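PDB 2WQF: copper induced nitroreductase D, which binds flavin mononucleotide and probably acts as a nitroreductase, a copper-induced flavoenzyme involved in defence against oxidative stress. Local coordinates for residues Leu100-Gln105 against Trp165-Ser170; His152-Ile157 against Trp171-Gln176. All coordinates share one frame; numbering follows the deposited sequence.

Contact 1: residues Leu100-Gln105 against Trp165-Ser170; sequences LFFEDQ and WNLPES
Ser170 and Asp104 meet where strand 97-104 gives way to helix 105-114, and two hydrogen bonds tie the loop ahead of strand 171-182 to that junction. Asp104 CG stands anti to its backbone N (chi1 -170°), which carries the carboxylate across to Ser170. The Ser170 hydroxyl gives its proton to Asp104 OD1 over 2.9 Å, reaching it from above the carboxylate plane, 54° out of it. Serine suits the place because its short side chain lets OG reach Asp104 OD1 while Ser170 O accepts from the next residue, Gln105 N, at 2.8 Å. Asp104, the N-cap of the helix, also takes the N-H of Ala106 on OD1, while OD2 forms a salt bridge with Arg47.

The apolar end is packed deep inside. There the Phe102 ring, its CZ foremost, meets Leu167 CD1 at 3.4 Å, the two side chains crossing at about a right angle. Val161 of helix 158-164 and Leu173 close in on the same ring, and Ile199 of the second subunit packs on Leu167. Toward solvent the contact thins: partly exposed Gln105 turns its chain back, and its NE2 bonds to Glu103 O at 3.0 Å from above the carbonyl plane.

With a hydroxyl, a helix N-H and an arginine around it, the Asp104 carboxylate is probably kept ionised, its negative charge favourably placed at the positive end of the helix dipole.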
ATOM      1  N   LEU A 100      13.668  -5.354   5.880  1.00 11.56           N
ATOM      2  CA  LEU A 100      13.147  -6.400   4.998  1.00 12.32           C
ATOM      3  C   LEU A 100      11.713  -6.706   5.385  1.00 11.66           C
ATOM      4  O   LEU A 100      11.412  -7.023   6.530  1.00 13.51           O
ATOM      5  CB  LEU A 100      14.008  -7.657   5.052  1.00 12.78           C
ATOM      6  CG  LEU A 100      15.453  -7.451   4.535  1.00 14.48           C
ATOM      7  CD1 LEU A 100      16.370  -6.951   5.625  1.00 17.53           C
ATOM      8  CD2 LEU A 100      16.000  -8.753   3.957  1.00 16.96           C
ATOM      9  N   PHE A 101      10.828  -6.502   4.415  1.00 11.49           N
ATOM     10  CA  PHE A 101       9.401  -6.719   4.555  1.00 10.39           C
ATOM     11  C   PHE A 101       9.004  -8.068   4.028  1.00 11.54           C
ATOM     12  O   PHE A 101       9.316  -8.388   2.894  1.00 12.55           O
ATOM     13  CB  PHE A 101       8.643  -5.638   3.786  1.00 11.69           C
ATOM     14  CG  PHE A 101       8.712  -4.271   4.432  1.00 10.91           C
ATOM     15  CD1 PHE A 101       7.781  -3.873   5.387  1.00 12.00           C
ATOM     16  CD2 PHE A 101       9.733  -3.393   4.092  1.00 12.71           C
ATOM     17  CE1 PHE A 101       7.852  -2.620   5.947  1.00 12.65           C
ATOM     18  CE2 PHE A 101       9.795  -2.139   4.630  1.00 12.79           C
ATOM     19  CZ  PHE A 101       8.869  -1.747   5.571  1.00 12.09           C
ATOM     20  N   PHE A 102       8.285  -8.834   4.855  1.00 11.16           N
ATOM     21  CA  PHE A 102       7.804 -10.157   4.501  1.00 12.14           C
ATOM     22  C   PHE A 102       6.288 -10.199   4.721  1.00 12.48           C
ATOM     23  O   PHE A 102       5.730  -9.395   5.472  1.00 12.47           O
ATOM     24  CB  PHE A 102       8.423 -11.264   5.373  1.00 12.88           C
ATOM     25  CG  PHE A 102       9.929 -11.263   5.451  1.00 13.25           C
ATOM     26  CD1 PHE A 102      10.669 -12.269   4.844  1.00 14.01           C
ATOM     27  CD2 PHE A 102      10.595 -10.314   6.202  1.00 14.43           C
ATOM     28  CE1 PHE A 102      12.080 -12.295   4.949  1.00 15.47           C
ATOM     29  CE2 PHE A 102      11.978 -10.317   6.296  1.00 14.08           C
ATOM     30  CZ  PHE A 102      12.723 -11.320   5.699  1.00 15.83           C
ATOM     31  N   GLU A 103       5.629 -11.162   4.080  1.00 12.93           N
ATOM     32  CA  GLU A 103       4.227 -11.463   4.344  1.00 12.40           C
ATOM     33  C   GLU A 103       4.161 -12.894   4.861  1.00 13.18           C
ATOM     34  O   GLU A 103       4.731 -13.819   4.248  1.00 14.62           O
ATOM     35  CB  GLU A 103       3.387 -11.317   3.075  1.00 13.26           C
ATOM     36  CG  GLU A 103       3.161  -9.855   2.684  1.00 14.01           C
ATOM     37  CD  GLU A 103       2.268  -9.133   3.701  1.00 13.47           C
ATOM     38  OE1 GLU A 103       1.189  -9.685   4.022  1.00 14.30           O
ATOM     39  OE2 GLU A 103       2.651  -8.028   4.195  1.00 13.32           O
ATOM     40  N   ASP A 104       3.464 -13.094   5.970  1.00 14.03           N
ATOM     41  CA  ASP A 104       3.378 -14.407   6.595  1.00 14.66           C
ATOM     42  C   ASP A 104       2.356 -15.312   5.873  1.00 14.66           C
ATOM     43  O   ASP A 104       1.136 -15.162   6.000  1.00 15.74           O
ATOM     44  CB  ASP A 104       3.031 -14.239   8.069  1.00 14.65           C
ATOM     45  CG  ASP A 104       3.151 -15.536   8.844  1.00 18.77           C
ATOM     46  OD1 ASP A 104       3.109 -16.623   8.238  1.00 21.32           O
ATOM     47  OD2 ASP A 104       3.275 -15.467  10.068  1.00 22.02           O
ATOM     48  N   GLN A 105       2.895 -16.256   5.111  1.00 16.66           N
ATOM     49  CA  GLN A 105       2.075 -17.158   4.311  1.00 16.54           C
ATOM     50  C   GLN A 105       1.264 -18.141   5.152  1.00 19.15           C
ATOM     51  O   GLN A 105       0.253 -18.667   4.685  1.00 19.10           O
ATOM     52  CB  GLN A 105       2.961 -17.930   3.329  1.00 17.69           C
ATOM     53  CG  GLN A 105       3.738 -17.006   2.381  1.00 18.68           C
ATOM     54  CD  GLN A 105       2.824 -16.042   1.653  1.00 17.59           C
ATOM     55  OE1 GLN A 105       1.989 -16.448   0.836  1.00 22.73           O
ATOM     56  NE2 GLN A 105       2.975 -14.759   1.943  1.00 18.21           N
ATOM     57  N   TRP A 165      19.293 -15.172   9.782  1.00 20.91           N
ATOM     58  CA  TRP A 165      18.541 -14.566  10.888  1.00 21.33           C
ATOM     59  C   TRP A 165      17.438 -15.474  11.421  1.00 20.24           C
ATOM     60  O   TRP A 165      16.583 -15.027  12.180  1.00 21.72           O
ATOM     61  CB  TRP A 165      18.013 -13.170  10.486  1.00 18.12           C
ATOM     62  CG  TRP A 165      19.167 -12.191  10.391  1.00 19.35           C
ATOM     63  CD1 TRP A 165      19.807 -11.605  11.434  1.00 20.54           C
ATOM     64  CD2 TRP A 165      19.858 -11.748   9.204  1.00 21.55           C
ATOM     65  NE1 TRP A 165      20.848 -10.836  10.993  1.00 21.08           N
ATOM     66  CE2 TRP A 165      20.901 -10.898   9.625  1.00 20.62           C
ATOM     67  CE3 TRP A 165      19.687 -11.975   7.837  1.00 22.60           C
ATOM     68  CZ2 TRP A 165      21.775 -10.279   8.735  1.00 19.24           C
ATOM     69  CZ3 TRP A 165      20.563 -11.354   6.945  1.00 21.37           C
ATOM     70  CH2 TRP A 165      21.592 -10.516   7.404  1.00 18.61           C
ATOM     71  N   ASN A 166      17.499 -16.756  11.064  1.00 22.65           N
ATOM     72  CA  ASN A 166      16.630 -17.762  11.673  1.00 27.71           C
ATOM     73  C   ASN A 166      15.163 -17.412  11.556  1.00 21.64           C
ATOM     74  O   ASN A 166      14.424 -17.446  12.542  1.00 25.18           O
ATOM     75  CB  ASN A 166      16.986 -17.936  13.147  1.00 27.85           C
ATOM     76  CG  ASN A 166      18.395 -18.419  13.337  1.00 48.13           C
ATOM     77  OD1 ASN A 166      19.224 -17.746  13.953  1.00 57.17           O
ATOM     78  ND2 ASN A 166      18.688 -19.593  12.789  1.00 51.33           N
ATOM     79  N   LEU A 167      14.755 -17.060  10.347  1.00 20.62           N
ATOM     80  CA  LEU A 167      13.387 -16.667  10.101  1.00 20.42           C
ATOM     81  C   LEU A 167      12.513 -17.885   9.807  1.00 22.39           C
ATOM     82  O   LEU A 167      12.975 -18.879   9.241  1.00 25.34           O
ATOM     83  CB  LEU A 167      13.326 -15.726   8.909  1.00 19.09           C
ATOM     84  CG  LEU A 167      14.202 -14.480   8.980  1.00 19.10           C
ATOM     85  CD1 LEU A 167      14.024 -13.677   7.700  1.00 19.65           C
ATOM     86  CD2 LEU A 167      13.902 -13.635  10.222  1.00 20.41           C
ATOM     87  N   PRO A 168      11.233 -17.809  10.186  1.00 21.76           N
ATOM     88  CA  PRO A 168      10.288 -18.870   9.828  1.00 21.62           C
ATOM     89  C   PRO A 168      10.174 -19.044   8.322  1.00 20.94           C
ATOM     90  O   PRO A 168      10.236 -18.062   7.563  1.00 20.31           O
ATOM     91  CB  PRO A 168       8.948 -18.360  10.389  1.00 21.39           C
ATOM     92  CG  PRO A 168       9.301 -17.393  11.462  1.00 22.10           C
ATOM     93  CD  PRO A 168      10.604 -16.753  11.010  1.00 20.12           C
ATOM     94  N   GLU A 169       9.979 -20.287   7.893  1.00 26.38           N
ATOM     95  CA  GLU A 169       9.827 -20.602   6.478  1.00 28.34           C
ATOM     96  C   GLU A 169       8.628 -19.872   5.878  1.00 23.82           C
ATOM     97  O   GLU A 169       8.597 -19.594   4.679  1.00 26.53           O
ATOM     98  CB  GLU A 169       9.672 -22.121   6.279  1.00 30.46           C
ATOM     99  CG  GLU A 169      10.859 -22.970   6.768  1.00 53.83           C
ATOM    100  CD  GLU A 169      12.007 -23.041   5.765  1.00 67.60           C
ATOM    101  OE1 GLU A 169      11.826 -22.600   4.609  1.00 73.39           O
ATOM    102  OE2 GLU A 169      13.091 -23.547   6.133  1.00 75.27           O
ATOM    103  N   SER A 170       7.649 -19.537   6.720  1.00 18.54           N
ATOM    104  CA  SER A 170       6.404 -18.933   6.260  1.00 20.50           C
ATOM    105  C   SER A 170       6.547 -17.451   5.900  1.00 17.79           C
ATOM    106  O   SER A 170       5.648 -16.875   5.297  1.00 19.95           O
ATOM    107  CB  SER A 170       5.306 -19.101   7.325  1.00 23.47           C
ATOM    108  OG  SER A 170       5.516 -18.251   8.439  1.00 25.93           O
TER

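Contact 2: residues His152-Ile157 against Trp171-Gln176. With FMN (flavin mononucleotide), chain B.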
ATOM      1  N   HIS A 152      14.276  -4.761  -4.557  1.00 14.12           N
ATOM      2  CA  HIS A 152      13.678  -6.069  -4.749  1.00 14.44           C
ATOM      3  C   HIS A 152      14.699  -7.105  -5.209  1.00 17.25           C
ATOM      4  O   HIS A 152      14.781  -7.449  -6.380  1.00 20.39           O
ATOM      5  CB  HIS A 152      12.496  -5.964  -5.709  1.00 15.16           C
ATOM      6  CG  HIS A 152      11.401  -5.103  -5.169  1.00 12.29           C
ATOM      7  ND1 HIS A 152      11.323  -3.750  -5.426  1.00 14.19           N
ATOM      8  CD2 HIS A 152      10.386  -5.384  -4.312  1.00 16.42           C
ATOM      9  CE1 HIS A 152      10.277  -3.248  -4.789  1.00 17.12           C
ATOM     10  NE2 HIS A 152       9.708  -4.215  -4.083  1.00 16.68           N
ATOM     11  N   TYR A 153      15.481  -7.596  -4.251  1.00 15.65           N
ATOM     12  CA  TYR A 153      16.441  -8.679  -4.502  1.00 17.34           C
ATOM     13  C   TYR A 153      15.859 -10.030  -4.081  1.00 17.62           C
ATOM     14  O   TYR A 153      16.542 -11.042  -4.127  1.00 20.48           O
ATOM     15  CB  TYR A 153      17.764  -8.375  -3.795  1.00 18.59           C
ATOM     16  CG  TYR A 153      18.496  -7.247  -4.477  1.00 19.68           C
ATOM     17  CD1 TYR A 153      19.126  -7.450  -5.698  1.00 31.05           C
ATOM     18  CD2 TYR A 153      18.530  -5.983  -3.922  1.00 22.59           C
ATOM     19  CE1 TYR A 153      19.781  -6.423  -6.341  1.00 26.35           C
ATOM     20  CE2 TYR A 153      19.189  -4.948  -4.548  1.00 22.77           C
ATOM     21  CZ  TYR A 153      19.807  -5.168  -5.763  1.00 23.55           C
ATOM     22  OH  TYR A 153      20.467  -4.129  -6.390  1.00 33.06           O
ATOM     23  N   ASN A 154      14.583 -10.027  -3.681  1.00 18.18           N
ATOM     24  CA  ASN A 154      13.782 -11.243  -3.594  1.00 17.86           C
ATOM     25  C   ASN A 154      13.414 -11.682  -5.019  1.00 18.63           C
ATOM     26  O   ASN A 154      13.171 -10.804  -5.880  1.00 22.72           O
ATOM     27  CB  ASN A 154      12.517 -10.976  -2.770  1.00 17.58           C
ATOM     28  CG  ASN A 154      11.757  -9.750  -3.256  1.00 16.10           C
ATOM     29  OD1 ASN A 154      12.228  -8.629  -3.107  1.00 16.84           O
ATOM     30  ND2 ASN A 154      10.624  -9.962  -3.903  1.00 16.25           N
ATOM     31  N   PRO A 155      13.355 -13.010  -5.284  1.00 18.59           N
ATOM     32  CA  PRO A 155      13.558 -14.109  -4.330  1.00 19.60           C
ATOM     33  C   PRO A 155      15.004 -14.576  -4.205  1.00 18.75           C
ATOM     34  O   PRO A 155      15.239 -15.547  -3.517  1.00 21.08           O
ATOM     35  CB  PRO A 155      12.748 -15.262  -4.942  1.00 27.01           C
ATOM     36  CG  PRO A 155      12.344 -14.836  -6.303  1.00 43.09           C
ATOM     37  CD  PRO A 155      12.981 -13.525  -6.616  1.00 24.61           C
ATOM     38  N   LEU A 156      15.942 -13.895  -4.851  1.00 18.12           N
ATOM     39  CA  LEU A 156      17.328 -14.354  -4.924  1.00 23.05           C
ATOM     40  C   LEU A 156      17.953 -14.554  -3.549  1.00 19.32           C
ATOM     41  O   LEU A 156      18.672 -15.532  -3.320  1.00 21.26           O
ATOM     42  CB  LEU A 156      18.158 -13.355  -5.736  1.00 26.04           C
ATOM     43  CG  LEU A 156      18.198 -13.531  -7.254  1.00 52.19           C
ATOM     44  CD1 LEU A 156      16.796 -13.612  -7.851  1.00 60.82           C
ATOM     45  CD2 LEU A 156      18.994 -12.387  -7.873  1.00 61.66           C
ATOM     46  N   ILE A 157      17.679 -13.623  -2.630  1.00 18.09           N
ATOM     47  CA  ILE A 157      18.329 -13.619  -1.317  1.00 18.13           C
ATOM     48  C   ILE A 157      17.513 -14.272  -0.219  1.00 18.47           C
ATOM     49  O   ILE A 157      17.970 -14.343   0.916  1.00 18.77           O
ATOM     50  CB  ILE A 157      18.684 -12.192  -0.870  1.00 18.04           C
ATOM     51  CG1 ILE A 157      17.421 -11.361  -0.650  1.00 18.21           C
ATOM     52  CG2 ILE A 157      19.580 -11.526  -1.924  1.00 20.48           C
ATOM     53  CD1 ILE A 157      17.718  -9.999  -0.059  1.00 19.19           C
ATOM     54  N   TRP A 171       7.657 -16.822   6.292  1.00 16.25           N
ATOM     55  CA  TRP A 171       7.909 -15.432   5.933  1.00 15.59           C
ATOM     56  C   TRP A 171       8.374 -15.294   4.477  1.00 16.88           C
ATOM     57  O   TRP A 171       9.464 -15.731   4.120  1.00 19.20           O
ATOM     58  CB  TRP A 171       8.950 -14.802   6.852  1.00 16.44           C
ATOM     59  CG  TRP A 171       8.502 -14.547   8.272  1.00 17.53           C
ATOM     60  CD1 TRP A 171       7.505 -15.188   8.964  1.00 18.47           C
ATOM     61  CD2 TRP A 171       9.083 -13.610   9.189  1.00 16.89           C
ATOM     62  NE1 TRP A 171       7.429 -14.692  10.251  1.00 20.07           N
ATOM     63  CE2 TRP A 171       8.386 -13.725  10.408  1.00 17.68           C
ATOM     64  CE3 TRP A 171      10.106 -12.663   9.085  1.00 14.57           C
ATOM     65  CZ2 TRP A 171       8.687 -12.936  11.504  1.00 19.85           C
ATOM     66  CZ3 TRP A 171      10.411 -11.890  10.183  1.00 20.86           C
ATOM     67  CH2 TRP A 171       9.703 -12.028  11.377  1.00 22.83           C
ATOM     68  N   LYS A 172       7.531 -14.692   3.643  1.00 16.16           N
ATOM     69  CA  LYS A 172       7.817 -14.538   2.218  1.00 16.27           C
ATOM     70  C   LYS A 172       8.306 -13.125   1.964  1.00 13.96           C
ATOM     71  O   LYS A 172       7.563 -12.169   2.141  1.00 14.07           O
ATOM     72  CB  LYS A 172       6.583 -14.828   1.388  1.00 18.10           C
ATOM     73  CG  LYS A 172       6.800 -14.705  -0.106  1.00 17.13           C
ATOM     74  CD  LYS A 172       5.494 -14.892  -0.853  1.00 20.45           C
ATOM     75  CE  LYS A 172       5.684 -14.820  -2.367  1.00 24.31           C
ATOM     76  NZ  LYS A 172       4.380 -14.941  -3.097  1.00 37.66           N
ATOM     77  N   LEU A 173       9.571 -13.001   1.575  1.00 13.86           N
ATOM     78  CA  LEU A 173      10.196 -11.694   1.399  1.00 13.90           C
ATOM     79  C   LEU A 173       9.553 -10.948   0.243  1.00 15.18           C
ATOM     80  O   LEU A 173       9.406 -11.504  -0.843  1.00 13.87           O
ATOM     81  CB  LEU A 173      11.706 -11.884   1.141  1.00 15.04           C
ATOM     82  CG  LEU A 173      12.527 -10.593   1.019  1.00 15.47           C
ATOM     83  CD1 LEU A 173      12.400  -9.688   2.238  1.00 15.30           C
ATOM     84  CD2 LEU A 173      14.003 -10.983   0.814  1.00 15.59           C
ATOM     85  N   ARG A 174       9.203  -9.682   0.460  1.00 14.31           N
ATOM     86  CA  ARG A 174       8.572  -8.851  -0.574  1.00 12.83           C
ATOM     87  C   ARG A 174       9.351  -7.607  -1.016  1.00 14.83           C
ATOM     88  O   ARG A 174       9.167  -7.125  -2.129  1.00 15.92           O
ATOM     89  CB  ARG A 174       7.194  -8.371  -0.120  1.00 14.07           C
ATOM     90  CG  ARG A 174       6.280  -9.430   0.417  1.00 15.31           C
ATOM     91  CD  ARG A 174       6.159 -10.633  -0.474  1.00 15.35           C
ATOM     92  NE  ARG A 174       5.618 -10.371  -1.804  1.00 17.30           N
ATOM     93  CZ  ARG A 174       6.160 -10.794  -2.954  1.00 16.78           C
ATOM     94  NH1 ARG A 174       7.356 -11.380  -2.990  1.00 18.14           N
ATOM     95  NH2 ARG A 174       5.530 -10.608  -4.103  1.00 16.40           N
ATOM     96  N   GLY A 175      10.219  -7.075  -0.182  1.00 14.39           N
ATOM     97  CA  GLY A 175      10.843  -5.796  -0.466  1.00 14.05           C
ATOM     98  C   GLY A 175      11.905  -5.488   0.579  1.00 13.72           C
ATOM     99  O   GLY A 175      11.855  -6.014   1.691  1.00 14.03           O
ATOM    100  N   GLN A 176      12.870  -4.648   0.222  1.00 12.08           N
ATOM    101  CA  GLN A 176      13.930  -4.236   1.135  1.00 13.88           C
ATOM    102  C   GLN A 176      14.072  -2.732   1.097  1.00 13.66           C
ATOM    103  O   GLN A 176      14.495  -2.145   0.101  1.00 14.19           O
ATOM    104  CB  GLN A 176      15.263  -4.904   0.796  1.00 13.54           C
ATOM    105  CG  GLN A 176      15.179  -6.416   0.759  1.00 16.11           C
ATOM    106  CD  GLN A 176      14.774  -6.931  -0.610  1.00 15.15           C
ATOM    107  OE1 GLN A 176      15.409  -6.609  -1.607  1.00 15.73           O
ATOM    108  NE2 GLN A 176      13.735  -7.740  -0.659  1.00 16.06           N
TER
HETATM  109  N1  FMN B1203      13.008   1.704  -6.757  1.00 13.77           N
HETATM  110  C2  FMN B1203      14.274   0.975  -6.914  1.00 17.10           C
HETATM  111  O2  FMN B1203      15.320   1.582  -6.958  1.00 18.85           O
HETATM  112  N3  FMN B1203      14.226  -0.446  -7.092  1.00 18.19           N
HETATM  113  C4  FMN B1203      13.045  -1.166  -7.082  1.00 19.62           C
HETATM  114  O4  FMN B1203      13.083  -2.364  -7.139  1.00 18.98           O
HETATM  115  C4A FMN B1203      11.781  -0.435  -6.949  1.00 16.84           C
HETATM  116  N5  FMN B1203      10.625  -1.010  -6.972  1.00 16.15           N
HETATM  117  C5A FMN B1203       9.438  -0.258  -6.451  1.00 13.93           C
HETATM  118  C6  FMN B1203       8.191  -1.026  -6.128  1.00 13.37           C
HETATM  119  C7  FMN B1203       7.127  -0.433  -5.600  1.00 14.41           C
HETATM  120  C7M FMN B1203       5.885  -1.252  -5.325  1.00 14.68           C
HETATM  121  C8  FMN B1203       7.201   1.049  -5.298  1.00 14.99           C
HETATM  122  C8M FMN B1203       6.023   1.735  -4.628  1.00 15.32           C
HETATM  123  C9  FMN B1203       8.293   1.758  -5.605  1.00 13.75           C
HETATM  124  C9A FMN B1203       9.494   1.077  -6.209  1.00 13.88           C
HETATM  125  N10 FMN B1203      10.683   1.783  -6.572  1.00 13.21           N
HETATM  126  C10 FMN B1203      11.853   1.049  -6.774  1.00 14.49           C
HETATM  127  C1' FMN B1203      10.784   3.227  -6.409  1.00 13.57           C
HETATM  128  C2' FMN B1203       9.949   3.951  -7.462  1.00 12.46           C
HETATM  129  O2' FMN B1203      10.607   3.878  -8.700  1.00 14.25           O
HETATM  130  C3' FMN B1203       9.746   5.390  -6.983  1.00 11.90           C
HETATM  131  O3' FMN B1203       8.928   5.287  -5.833  1.00 12.10           O
HETATM  132  C4' FMN B1203       9.018   6.227  -8.050  1.00 12.07           C
HETATM  133  O4' FMN B1203       9.869   6.439  -9.167  1.00 13.81           O
HETATM  134  C5' FMN B1203       8.549   7.575  -7.506  1.00 13.34           C
HETATM  135  O5' FMN B1203       9.675   8.283  -7.008  1.00 12.30           O
HETATM  136  P   FMN B1203       9.723   8.734  -5.440  1.00 11.68           P
HETATM  137  O1P FMN B1203       8.499   9.490  -5.112  1.00 13.53           O
HETATM  138  O2P FMN B1203       9.837   7.428  -4.566  1.00 11.64           O
HETATM  139  O3P FMN B1203      11.037   9.620  -5.310  1.00 14.69           O
HETATM  140  O   HOH W   1       9.791 -12.727  -4.557  1.00 21.26           O
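Asn154 and Gln176 are brought together by their torsions: Asn154 CG lies between its backbone N and carbonyl carbon (chi1 51°), and Gln176 CG is anti to its carbonyl carbon, the chain then bending at chi2 (88°) to bring the amide back to the loop. Loop 152-157, with a cis peptide before Pro155, packs on strand 171-182 of the nitroreductase sheet. That strand carries a classic beta bulge, where Arg174 and Gly175 both face Phe101.

The Gln176 amide works with both ends. OE1 accepts the N-H of Tyr153 at 2.8 Å, in the carbonyl plane and on a lone pair, while NE2 donates to Asn154 OD1 at 3.0 Å; glutamine suits the place because one flat group offers both acceptor and donor. A leucine in place of Gln176 would probably leave the Tyr153 N-H and Asn154 OD1 without these mates and the Asn154 amide freer to turn.

Next to the amide pair, Leu173 CD2 lies 3.7 Å from Ile157 CG1, and Leu173 CG rests against Asn154 CB: branched aliphatic chains fill the buried side. The other amide atom of Asn154, ND2, shares a water with Arg174 NH1, and the water accepts from both. Arg174 also curls back to Leu173 O through NH1 and makes a salt bridge to Glu127 through NH2.

Histidine suits position 152 because ND1 offers an N-H in the ring plane to the flavin while CD2 lies at the edge against the strand. His152 CD2 is 3.0 Å from Arg174 O, and Trp125 of the second subunit meets the ring as well. On the flavin side, His152 ND1 gives an almost straight hydrogen bond (176°) to FMN O4, 2.8 Å away.

Overall arrangement
Contacts 1 and 2 share one sheet, in which strands 97-104 and 171-182 run antiparallel as neighbours, and their centres lie about 10 Å apart. Backbone bonds probably join them directly: Phe101 O to Arg174 N at 2.8 Å and Glu103 N to Lys172 O at 2.9 Å. Ser170 of contact 1 leads straight into Trp171 of contact 2, whose ring meets that of Phe102. Only contact 2 touches the flavin bound beside it, through His152; in contact 1 the side chain of Glu103 remains about 9 Å from the other bound FMN and about 11 Å from the side chain of His152. Both contacts also reach the second subunit, whose Ile199 packs on Trp171 as well.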